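Long-range contact in putative creatinine amidohydrolase (Bacteroides fragilis, PDB 3LUB), which probably hydrolyses carbon-nitrogen bonds in linear amides, as a zinc-dependent member of the creatininase superfamily: residues His34-Leu38 and Val180-Gly186. Sequence-based numbering, arbitrary orientation.
With ZN (zinc ion), chain B.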
loop_
_atom_site.group_PDB
_atom_site.type_symbol
_atom_site.label_atom_id
_atom_site.label_comp_id
_atom_site.label_asym_id
_atom_site.label_seq_id
_atom_site.Cartn_x
_atom_site.Cartn_y
_atom_site.Cartn_z
ATOM N N HIS F 34 -29.248 -8.227 -10.685
ATOM C CA HIS F 34 -29.446 -8.625 -12.068
ATOM C C HIS F 34 -30.907 -8.498 -12.454
ATOM O O HIS F 34 -31.646 -9.470 -12.380
ATOM C CB HIS F 34 -28.999 -10.070 -12.227
ATOM C CG HIS F 34 -27.533 -10.188 -12.474
ATOM N ND1 HIS F 34 -26.586 -9.927 -11.496
ATOM C CD2 HIS F 34 -26.850 -10.462 -13.606
ATOM C CE1 HIS F 34 -25.381 -10.095 -12.013
ATOM N NE2 HIS F 34 -25.515 -10.410 -13.293
ATOM N N ASN F 35 -31.331 -7.302 -12.849
ATOM C CA ASN F 35 -32.750 -7.027 -13.012
ATOM C C ASN F 35 -33.431 -7.403 -11.681
ATOM O O ASN F 35 -32.788 -7.415 -10.648
ATOM C CB ASN F 35 -33.269 -7.837 -14.199
ATOM C CG ASN F 35 -34.585 -7.322 -14.764
ATOM O OD1 ASN F 35 -35.558 -7.158 -14.033
ATOM N ND2 ASN F 35 -34.630 -7.125 -16.085
ATOM N N LEU F 36 -34.712 -7.769 -11.702
ATOM C CA LEU F 36 -35.408 -8.157 -10.494
ATOM C C LEU F 36 -35.427 -9.636 -10.299
ATOM O O LEU F 36 -35.760 -10.097 -9.225
ATOM C CB LEU F 36 -36.853 -7.610 -10.514
ATOM C CG LEU F 36 -37.061 -6.092 -10.711
ATOM C CD1 LEU F 36 -38.529 -5.814 -11.012
ATOM C CD2 LEU F 36 -36.597 -5.296 -9.496
ATOM N N HIS F 37 -35.039 -10.399 -11.306
ATOM C CA HIS F 37 -35.390 -11.829 -11.350
ATOM C C HIS F 37 -34.209 -12.794 -11.237
ATOM O O HIS F 37 -34.411 -13.977 -10.915
ATOM C CB HIS F 37 -36.161 -12.139 -12.629
ATOM C CG HIS F 37 -35.348 -11.980 -13.870
ATOM N ND1 HIS F 37 -34.697 -10.807 -14.183
ATOM C CD2 HIS F 37 -35.072 -12.848 -14.870
ATOM C CE1 HIS F 37 -34.047 -10.967 -15.324
ATOM N NE2 HIS F 37 -34.255 -12.197 -15.757
ATOM N N LEU F 38 -32.982 -12.319 -11.474
ATOM C CA LEU F 38 -31.837 -13.224 -11.408
ATOM C C LEU F 38 -31.103 -13.064 -10.077
ATOM O O LEU F 38 -31.167 -12.002 -9.450
ATOM C CB LEU F 38 -30.892 -12.976 -12.562
ATOM C CG LEU F 38 -31.316 -13.511 -13.929
ATOM C CD1 LEU F 38 -30.464 -12.774 -15.003
ATOM C CD2 LEU F 38 -31.191 -15.033 -13.953
ATOM N N VAL F 180 -34.518 -18.784 -10.727
ATOM C CA VAL F 180 -35.043 -17.702 -11.552
ATOM C C VAL F 180 -36.548 -17.844 -11.818
ATOM O O VAL F 180 -37.009 -18.858 -12.312
ATOM C CB VAL F 180 -34.226 -17.539 -12.887
ATOM C CG1 VAL F 180 -33.862 -18.869 -13.478
ATOM C CG2 VAL F 180 -35.008 -16.702 -13.908
ATOM N N ASN F 181 -37.315 -16.819 -11.470
ATOM C CA ASN F 181 -38.712 -16.755 -11.828
ATOM C C ASN F 181 -38.858 -15.655 -12.864
ATOM O O ASN F 181 -38.962 -14.470 -12.515
ATOM C CB ASN F 181 -39.594 -16.495 -10.595
ATOM C CG ASN F 181 -39.669 -17.713 -9.629
ATOM O OD1 ASN F 181 -39.711 -18.876 -10.061
ATOM N ND2 ASN F 181 -39.700 -17.434 -8.314
ATOM N N LEU F 182 -38.871 -16.056 -14.136
ATOM C CA LEU F 182 -38.952 -15.116 -15.241
ATOM C C LEU F 182 -40.109 -14.113 -15.108
ATOM O O LEU F 182 -39.953 -12.963 -15.514
ATOM C CB LEU F 182 -39.006 -15.855 -16.592
ATOM C CG LEU F 182 -38.825 -15.034 -17.873
ATOM C CD1 LEU F 182 -37.447 -14.376 -17.917
ATOM C CD2 LEU F 182 -39.029 -15.917 -19.068
ATOM N N ALA F 183 -41.247 -14.532 -14.527
ATOM C CA ALA F 183 -42.413 -13.642 -14.328
ATOM C C ALA F 183 -42.111 -12.423 -13.466
ATOM O O ALA F 183 -42.868 -11.448 -13.454
ATOM C CB ALA F 183 -43.586 -14.390 -13.707
ATOM N N GLU F 184 -41.006 -12.481 -12.737
ATOM C CA GLU F 184 -40.595 -11.357 -11.888
ATOM C C GLU F 184 -39.748 -10.286 -12.583
ATOM O O GLU F 184 -39.555 -9.222 -12.019
ATOM C CB GLU F 184 -39.875 -11.888 -10.645
ATOM C CG GLU F 184 -40.795 -12.778 -9.845
ATOM C CD GLU F 184 -40.101 -13.491 -8.721
ATOM O OE1 GLU F 184 -38.886 -13.188 -8.463
ATOM O OE2 GLU F 184 -40.790 -14.357 -8.119
ATOM N N ALA F 185 -39.309 -10.562 -13.817
ATOM C CA ALA F 185 -38.434 -9.677 -14.578
ATOM C C ALA F 185 -39.100 -8.355 -14.964
ATOM O O ALA F 185 -40.299 -8.297 -15.257
ATOM C CB ALA F 185 -37.922 -10.409 -15.841
ATOM N N GLY F 186 -38.319 -7.279 -14.925
ATOM C CA GLY F 186 -38.674 -6.045 -15.589
ATOM C C GLY F 186 -38.148 -6.080 -17.022
ATOM O O GLY F 186 -37.425 -7.018 -17.423
HETATM ZN ZN ZN B . -24.180 -10.943 -14.924
HETATM O O HOH W 1 -36.670 -14.766 -9.511
HETATM O O HOH W 2 -23.426 -9.212 -15.816
#
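The imidazole of His37 lies with one face over the methyl of Ala185. His37 CB comes within 3.6 Å of Asn181 O, where the chain enters the short 3-10 turn 182-184. A chi1 of 66° sets CG between the backbone N and the carbonyl carbon and turns the imidazole onto the Ala185 methyl. Ala185 CB stands 3.7 Å from the centroid of the His37 ring, only 14° off the normal, a CH-pi contact over the middle of the face; Leu38 CG covers the opposite face, offset toward the rim. His37 CD2 meets Val180 CG2 and Leu182 CD1, both obliquely, while NE2 at the far end is hydrogen-bonded to Thr169 OG1 in helix 166-175. ND1 is buried here and finds no polar partner. In this member of the creatininase superfamily residues 34-38 lie in the loop between strand 23-28 and helix 42-62, and His34 is a metal ligand: His34 NE2 binds zinc at 2.2 Å, with Asp43, Glu168 and a water also on the ion. The contact thus joins the residues just after the zinc ligand His34 to the loop that follows helix 166-175, the helix that carries Glu168. At its other edge the carboxamide of Asn35 grips the backbone of Gly186 twice. Gly186 N donates to Asn35 OD1 at 2.9 Å, tilted 22° from the carbonyl plane, and Asn35 ND2 returns a bond of 3.1 Å to Gly186 O, approaching from above that carbonyl's plane. OD1 also takes Leu36 N on an in-plane lone pair, so three bonds hold the amide and fix which way round it sits. Between the two segments, one water donates to His37 O and to Glu184 OE1 while accepting from Asn181 N at 2.9 Å.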